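S-adenosyl-L-methionine-dependent 2-deoxy-scyllo-inosamine dehydrogenase (Bacillus circulans, PDB 4M7S) catalyses the radical S-adenosylmethionine-dependent two-electron oxidation of 2-deoxy-scyllo-inosamine to amino-dideoxy-scyllo-inosose in butirosin biosynthesis, using two [4Fe-4S] clusters. Local coordinates at residues Q15-C20 / N92-T97; Q110-T115 / E137-L142. One frame throughout, in Å; residues are numbered along the deposited sequence.

Interaction 1: residues Q15-C20 / N92-T97. With SF4 (iron/sulfur cluster), chain C.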
loop_
_atom_site.group_PDB
_atom_site.type_symbol
_atom_site.label_atom_id
_atom_site.label_comp_id
_atom_site.label_asym_id
_atom_site.label_seq_id
_atom_site.Cartn_x
_atom_site.Cartn_y
_atom_site.Cartn_z
ATOM N N GLN A 15 10.053 -8.823 -3.927
ATOM C CA GLN A 15 11.317 -8.484 -4.581
ATOM C C GLN A 15 11.130 -7.297 -5.512
ATOM O O GLN A 15 10.075 -7.127 -6.120
ATOM C CB GLN A 15 11.915 -9.675 -5.362
ATOM C CG GLN A 15 13.316 -9.378 -5.956
ATOM C CD GLN A 15 13.976 -10.563 -6.667
ATOM O OE1 GLN A 15 13.329 -11.303 -7.415
ATOM N NE2 GLN A 15 15.277 -10.735 -6.444
ATOM N N CYS A 16 12.160 -6.471 -5.604
ATOM C CA CYS A 16 12.247 -5.474 -6.656
ATOM C C CYS A 16 13.528 -5.685 -7.450
ATOM O O CYS A 16 14.530 -6.146 -6.900
ATOM C CB CYS A 16 12.252 -4.070 -6.071
ATOM S SG CYS A 16 12.456 -2.864 -7.373
ATOM N N ASN A 17 13.506 -5.340 -8.736
ATOM C CA ASN A 17 14.672 -5.558 -9.591
ATOM C C ASN A 17 15.760 -4.510 -9.374
ATOM O O ASN A 17 16.904 -4.691 -9.793
ATOM C CB ASN A 17 14.275 -5.603 -11.069
ATOM C CG ASN A 17 13.604 -4.328 -11.533
ATOM O OD1 ASN A 17 12.503 -3.991 -11.086
ATOM N ND2 ASN A 17 14.264 -3.608 -12.440
ATOM N N ARG A 18 15.402 -3.412 -8.718
ATOM C CA ARG A 18 16.381 -2.359 -8.476
ATOM C C ARG A 18 16.976 -2.432 -7.073
ATOM O O ARG A 18 16.507 -3.190 -6.218
ATOM C CB ARG A 18 15.790 -0.976 -8.774
ATOM C CG ARG A 18 15.701 -0.698 -10.267
ATOM C CD ARG A 18 15.250 0.705 -10.595
ATOM N NE ARG A 18 15.042 0.862 -12.033
ATOM C CZ ARG A 18 15.995 1.188 -12.901
ATOM N NH1 ARG A 18 17.237 1.410 -12.486
ATOM N NH2 ARG A 18 15.707 1.298 -14.191
ATOM N N THR A 19 18.013 -1.635 -6.849
ATOM C CA THR A 19 18.811 -1.731 -5.640
ATOM C C THR A 19 18.979 -0.367 -4.989
ATOM O O THR A 19 20.000 -0.107 -4.366
ATOM C CB THR A 19 20.205 -2.280 -5.977
ATOM O OG1 THR A 19 20.803 -1.450 -6.981
ATOM C CG2 THR A 19 20.109 -3.716 -6.503
ATOM N N CYS A 20 17.971 0.493 -5.130
ATOM C CA CYS A 20 18.076 1.890 -4.697
ATOM C C CYS A 20 18.549 2.014 -3.249
ATOM O O CYS A 20 17.916 1.495 -2.323
ATOM C CB CYS A 20 16.742 2.609 -4.888
ATOM S SG CYS A 20 16.081 2.458 -6.570
ATOM N N ASN A 92 8.408 0.770 -11.175
ATOM C CA ASN A 92 9.611 1.449 -11.657
ATOM C C ASN A 92 9.662 1.517 -13.178
ATOM O O ASN A 92 10.533 2.179 -13.746
ATOM C CB ASN A 92 10.916 0.853 -11.099
ATOM C CG ASN A 92 11.080 -0.627 -11.403
ATOM O OD1 ASN A 92 10.644 -1.123 -12.451
ATOM N ND2 ASN A 92 11.704 -1.350 -10.471
ATOM N N GLY A 93 8.739 0.811 -13.829
ATOM C CA GLY A 93 8.602 0.875 -15.277
ATOM C C GLY A 93 9.477 -0.070 -16.093
ATOM O O GLY A 93 9.247 -0.231 -17.291
ATOM N N ASP A 94 10.469 -0.702 -15.465
ATOM C CA ASP A 94 11.436 -1.510 -16.217
ATOM C C ASP A 94 10.812 -2.721 -16.922
ATOM O O ASP A 94 11.388 -3.271 -17.861
ATOM C CB ASP A 94 12.567 -1.979 -15.305
ATOM C CG ASP A 94 13.309 -0.825 -14.659
ATOM O OD1 ASP A 94 13.309 0.282 -15.240
ATOM O OD2 ASP A 94 13.892 -1.029 -13.574
ATOM N N PHE A 95 9.647 -3.143 -16.442
ATOM C CA PHE A 95 8.927 -4.270 -17.027
ATOM C C PHE A 95 7.665 -3.849 -17.779
ATOM O O PHE A 95 6.966 -4.690 -18.341
ATOM C CB PHE A 95 8.562 -5.289 -15.942
ATOM C CG PHE A 95 9.738 -6.069 -15.429
ATOM C CD1 PHE A 95 10.104 -7.259 -16.031
ATOM C CD2 PHE A 95 10.477 -5.608 -14.352
ATOM C CE1 PHE A 95 11.197 -7.987 -15.567
ATOM C CE2 PHE A 95 11.572 -6.321 -13.882
ATOM C CZ PHE A 95 11.934 -7.516 -14.495
ATOM N N LEU A 96 7.381 -2.549 -17.795
ATOM C CA LEU A 96 6.153 -2.038 -18.404
ATOM C C LEU A 96 6.264 -1.828 -19.915
ATOM O O LEU A 96 6.469 -0.709 -20.380
ATOM C CB LEU A 96 5.717 -0.732 -17.729
ATOM C CG LEU A 96 4.301 -0.250 -18.057
ATOM C CD1 LEU A 96 3.286 -1.339 -17.758
ATOM C CD2 LEU A 96 3.973 1.012 -17.274
ATOM N N THR A 97 6.121 -2.907 -20.679
ATOM C CA THR A 97 6.053 -2.798 -22.129
ATOM C C THR A 97 4.686 -2.253 -22.491
ATOM O O THR A 97 3.807 -2.145 -21.629
ATOM C CB THR A 97 6.223 -4.168 -22.802
ATOM O OG1 THR A 97 5.224 -5.070 -22.309
ATOM C CG2 THR A 97 7.613 -4.742 -22.526
HETATM FE FE1 SF4 C . 12.639 -0.864 -6.043
HETATM FE FE2 SF4 C . 14.093 1.365 -5.964
HETATM FE FE3 SF4 C . 12.874 0.532 -3.756
HETATM FE FE4 SF4 C . 11.366 1.496 -5.794
HETATM S S1 SF4 C . 12.859 2.690 -4.523
HETATM S S2 SF4 C . 10.933 -0.397 -4.582
HETATM S S3 SF4 C . 12.595 0.805 -7.620
HETATM S S4 SF4 C . 14.595 -0.568 -4.840
#
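Asn17 and Arg18 face Asp94 and Asn92 across two loops whose backbones stay well apart, 8.4 Å from the CA of Asn17 to that of Asp94, which leaves the joining to side chains. The two asparagines meet tip to tip with their amide planes nearly perpendicular: Asn92 ND2 donates to Asn17 OD1 at 2.8 Å, in its own amide plane but tilted from the carbonyl plane of the acceptor. The other branch of Asn17 is used as well, ND2 giving a hydrogen bond of 2.8 Å to the anti lone pair of Asp94 OD2. The amide of Asn17 therefore links both partners, and its rotation is fixed by a bond at each branch. A chi1 of 59° sets CG of Asn17 toward the second loop, where it meets CE2 of Phe95 at the ring edge.

Segment 15-20 carries two cysteines of the CX3CX2C signature of radical SAM enzymes, which Cys23 completes; Cys16 SG binds one iron of the cluster at 2.4 Å and Cys20 SG binds another. In the working enzyme exchangeable S-adenosylmethionine is the further ligand of this cluster; it is absent from this structure. Between the cysteines, Arg18 sends an extended chain past the cluster and crosses Asp94 at about a right angle. Its NE lies 2.7 Å from Asp94 OD2 in a salt bridge, while NH2 donates to OD1 at 2.8 Å on the syn side, 25° out of the carboxylate plane. Asp94 OD2 is thus shared by Asn17 and Arg18, a combination likely to stabilise its negative charge. Asn92, which also lines the cluster pocket, accepts through OD1 from Asp94 N at 3.0 Å, an Asx turn that ties down the backbone at Asp94. The backbone N of Arg18 donates to Cys16 SG in a nearly straight bond (171°) that turns the loop back onto the ligating sulfur.

Interaction 2: residues Q110-T115 / E137-L142; sequences QKFIVT and EKVVYL
Phe112 O is gripped twice by the neighbouring strand: Val140 N donates to it at 2.6 Å, nearly in line with the C=O bond, and the CA of Val139 adds a CA-H...O contact at 3.3 Å. The same pairing recurs at Val140 O, which takes Val114 N at 2.6 Å together with the CA of Ile113, and Leu142 N then bonds Val114 O. Such a ladder marks parallel strands, here 15° apart in direction.

On the face bearing Phe112 and Val114, CG1 of Val114 comes 3.5 Å from CE1 of Tyr141, the two side chains lying side by side and pointing the same way. CG1 of Val139 rests over one face of that tyrosine ring, offset toward its rim. Across the sheet, Ile113 CG2 meets Leu142 CD1 at 3.8 Å, and the extended Lys111 chain brings CE tightly against Val140 CG2.

Strand 139-143 forms one edge of the sheet within the chain, while strand 111-116 is also bonded to strand 86-91 on its other side. Helix 98-107 lies on the sheet face that bears Phe112, where Leu101, Leu104 and Thr105 touch its side chain.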
loop_
_atom_site.group_PDB
_atom_site.type_symbol
_atom_site.label_atom_id
_atom_site.label_comp_id
_atom_site.label_asym_id
_atom_site.label_seq_id
_atom_site.Cartn_x
_atom_site.Cartn_y
_atom_site.Cartn_z
ATOM N N GLN A 110 -6.647 1.109 -13.482
ATOM C CA GLN A 110 -7.117 2.410 -13.937
ATOM C C GLN A 110 -5.996 3.444 -14.003
ATOM O O GLN A 110 -6.152 4.502 -14.611
ATOM C CB GLN A 110 -8.251 2.907 -13.039
ATOM C CG GLN A 110 -9.509 2.050 -13.137
ATOM C CD GLN A 110 -10.604 2.521 -12.219
ATOM O OE1 GLN A 110 -10.592 3.662 -11.764
ATOM N NE2 GLN A 110 -11.566 1.642 -11.938
ATOM N N LYS A 111 -4.864 3.148 -13.376
ATOM C CA LYS A 111 -3.769 4.109 -13.376
ATOM C C LYS A 111 -2.417 3.446 -13.159
ATOM O O LYS A 111 -2.277 2.559 -12.315
ATOM C CB LYS A 111 -4.010 5.184 -12.316
ATOM C CG LYS A 111 -3.142 6.422 -12.451
ATOM C CD LYS A 111 -3.791 7.560 -11.687
ATOM C CE LYS A 111 -2.918 8.801 -11.632
ATOM N NZ LYS A 111 -3.471 9.869 -10.734
ATOM N N PHE A 112 -1.431 3.883 -13.942
ATOM C CA PHE A 112 -0.043 3.483 -13.758
ATOM C C PHE A 112 0.771 4.696 -13.312
ATOM O O PHE A 112 0.778 5.734 -13.980
ATOM C CB PHE A 112 0.539 2.941 -15.067
ATOM C CG PHE A 112 -0.174 1.719 -15.602
ATOM C CD1 PHE A 112 -1.290 1.850 -16.418
ATOM C CD2 PHE A 112 0.288 0.441 -15.305
ATOM C CE1 PHE A 112 -1.943 0.718 -16.928
ATOM C CE2 PHE A 112 -0.359 -0.699 -15.810
ATOM C CZ PHE A 112 -1.472 -0.556 -16.621
ATOM N N ILE A 113 1.439 4.562 -12.172
ATOM C CA ILE A 113 2.342 5.594 -11.689
ATOM C C ILE A 113 3.730 5.044 -11.924
ATOM O O ILE A 113 4.163 4.144 -11.205
ATOM C CB ILE A 113 2.198 5.838 -10.177
ATOM C CG1 ILE A 113 0.727 5.931 -9.762
ATOM C CG2 ILE A 113 3.002 7.069 -9.752
ATOM C CD1 ILE A 113 -0.005 7.078 -10.371
ATOM N N VAL A 114 4.424 5.560 -12.930
ATOM C CA VAL A 114 5.749 5.041 -13.243
ATOM C C VAL A 114 6.826 5.938 -12.649
ATOM O O VAL A 114 6.805 7.155 -12.842
ATOM C CB VAL A 114 5.979 4.918 -14.765
ATOM C CG1 VAL A 114 7.360 4.349 -15.039
ATOM C CG2 VAL A 114 4.910 4.045 -15.399
ATOM N N THR A 115 7.765 5.333 -11.927
ATOM C CA THR A 115 8.890 6.074 -11.375
ATOM C C THR A 115 10.217 5.537 -11.902
ATOM O O THR A 115 10.634 4.436 -11.543
ATOM C CB THR A 115 8.901 6.016 -9.834
ATOM O OG1 THR A 115 7.564 6.146 -9.339
ATOM C CG2 THR A 115 9.756 7.139 -9.259
ATOM N N GLU A 137 -2.819 8.498 -20.595
ATOM C CA GLU A 137 -3.758 9.195 -19.716
ATOM C C GLU A 137 -3.808 8.458 -18.386
ATOM O O GLU A 137 -4.046 9.049 -17.331
ATOM C CB GLU A 137 -5.159 9.237 -20.325
ATOM C CG GLU A 137 -5.713 7.877 -20.717
ATOM C CD GLU A 137 -7.136 7.952 -21.230
ATOM O OE1 GLU A 137 -7.361 8.601 -22.273
ATOM O OE2 GLU A 137 -8.029 7.351 -20.593
ATOM N N LYS A 138 -3.586 7.149 -18.453
ATOM C CA LYS A 138 -3.541 6.315 -17.265
ATOM C C LYS A 138 -2.103 6.122 -16.798
ATOM O O LYS A 138 -1.846 5.372 -15.860
ATOM C CB LYS A 138 -4.210 4.964 -17.533
ATOM C CG LYS A 138 -5.705 5.071 -17.805
ATOM C CD LYS A 138 -6.395 3.719 -17.733
ATOM C CE LYS A 138 -7.903 3.888 -17.795
ATOM N NZ LYS A 138 -8.298 4.652 -19.008
ATOM N N VAL A 139 -1.164 6.800 -17.453
ATOM C CA VAL A 139 0.232 6.735 -17.031
ATOM C C VAL A 139 0.718 8.062 -16.476
ATOM O O VAL A 139 0.737 9.078 -17.171
ATOM C CB VAL A 139 1.187 6.302 -18.162
ATOM C CG1 VAL A 139 2.625 6.551 -17.751
ATOM C CG2 VAL A 139 0.997 4.829 -18.488
ATOM N N VAL A 140 1.112 8.052 -15.214
ATOM C CA VAL A 140 1.801 9.203 -14.664
ATOM C C VAL A 140 3.271 8.831 -14.529
ATOM O O VAL A 140 3.606 7.807 -13.926
ATOM C CB VAL A 140 1.214 9.637 -13.314
ATOM C CG1 VAL A 140 2.015 10.805 -12.745
ATOM C CG2 VAL A 140 -0.250 10.026 -13.484
ATOM N N TYR A 141 4.129 9.650 -15.130
ATOM C CA TYR A 141 5.568 9.430 -15.120
ATOM C C TYR A 141 6.247 10.340 -14.111
ATOM O O TYR A 141 6.236 11.561 -14.263
ATOM C CB TYR A 141 6.158 9.716 -16.500
ATOM C CG TYR A 141 6.232 8.517 -17.410
ATOM C CD1 TYR A 141 7.054 7.442 -17.101
ATOM C CD2 TYR A 141 5.505 8.471 -18.593
ATOM C CE1 TYR A 141 7.136 6.344 -17.935
ATOM C CE2 TYR A 141 5.581 7.375 -19.436
ATOM C CZ TYR A 141 6.398 6.313 -19.100
ATOM O OH TYR A 141 6.489 5.214 -19.927
ATOM N N LEU A 142 6.828 9.746 -13.078
ATOM C CA LEU A 142 7.664 10.496 -12.154
ATOM C C LEU A 142 9.105 10.082 -12.371
ATOM O O LEU A 142 9.386 9.042 -12.982
ATOM C CB LEU A 142 7.269 10.210 -10.708
ATOM C CG LEU A 142 5.795 10.410 -10.377
ATOM C CD1 LEU A 142 5.485 9.882 -8.996
ATOM C CD2 LEU A 142 5.452 11.875 -10.476
#

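In the fold
Both interactions belong to the partial TIM barrel of the radical SAM fold, and they follow one another along the chain, interaction 1 closing before interaction 2 opens. Their centres are about 14 Å apart. Strand 86-91 leads into the 92-97 loop and helix 98-107 follows it, after which the chain returns as strand 111-116, so one segment of each contact, 92-97 and 110-115, belongs to the same strand-helix-strand unit. They also touch directly: Gly93 CA and Leu96 CD2 pack on the branches of Val114, and Asn92 CB lies against Thr115 O. Strand 111-116 of interaction 2 thereby adjoins the loop that faces the cluster in interaction 1, and the Thr115 side chain lies about 7 Å from that cluster.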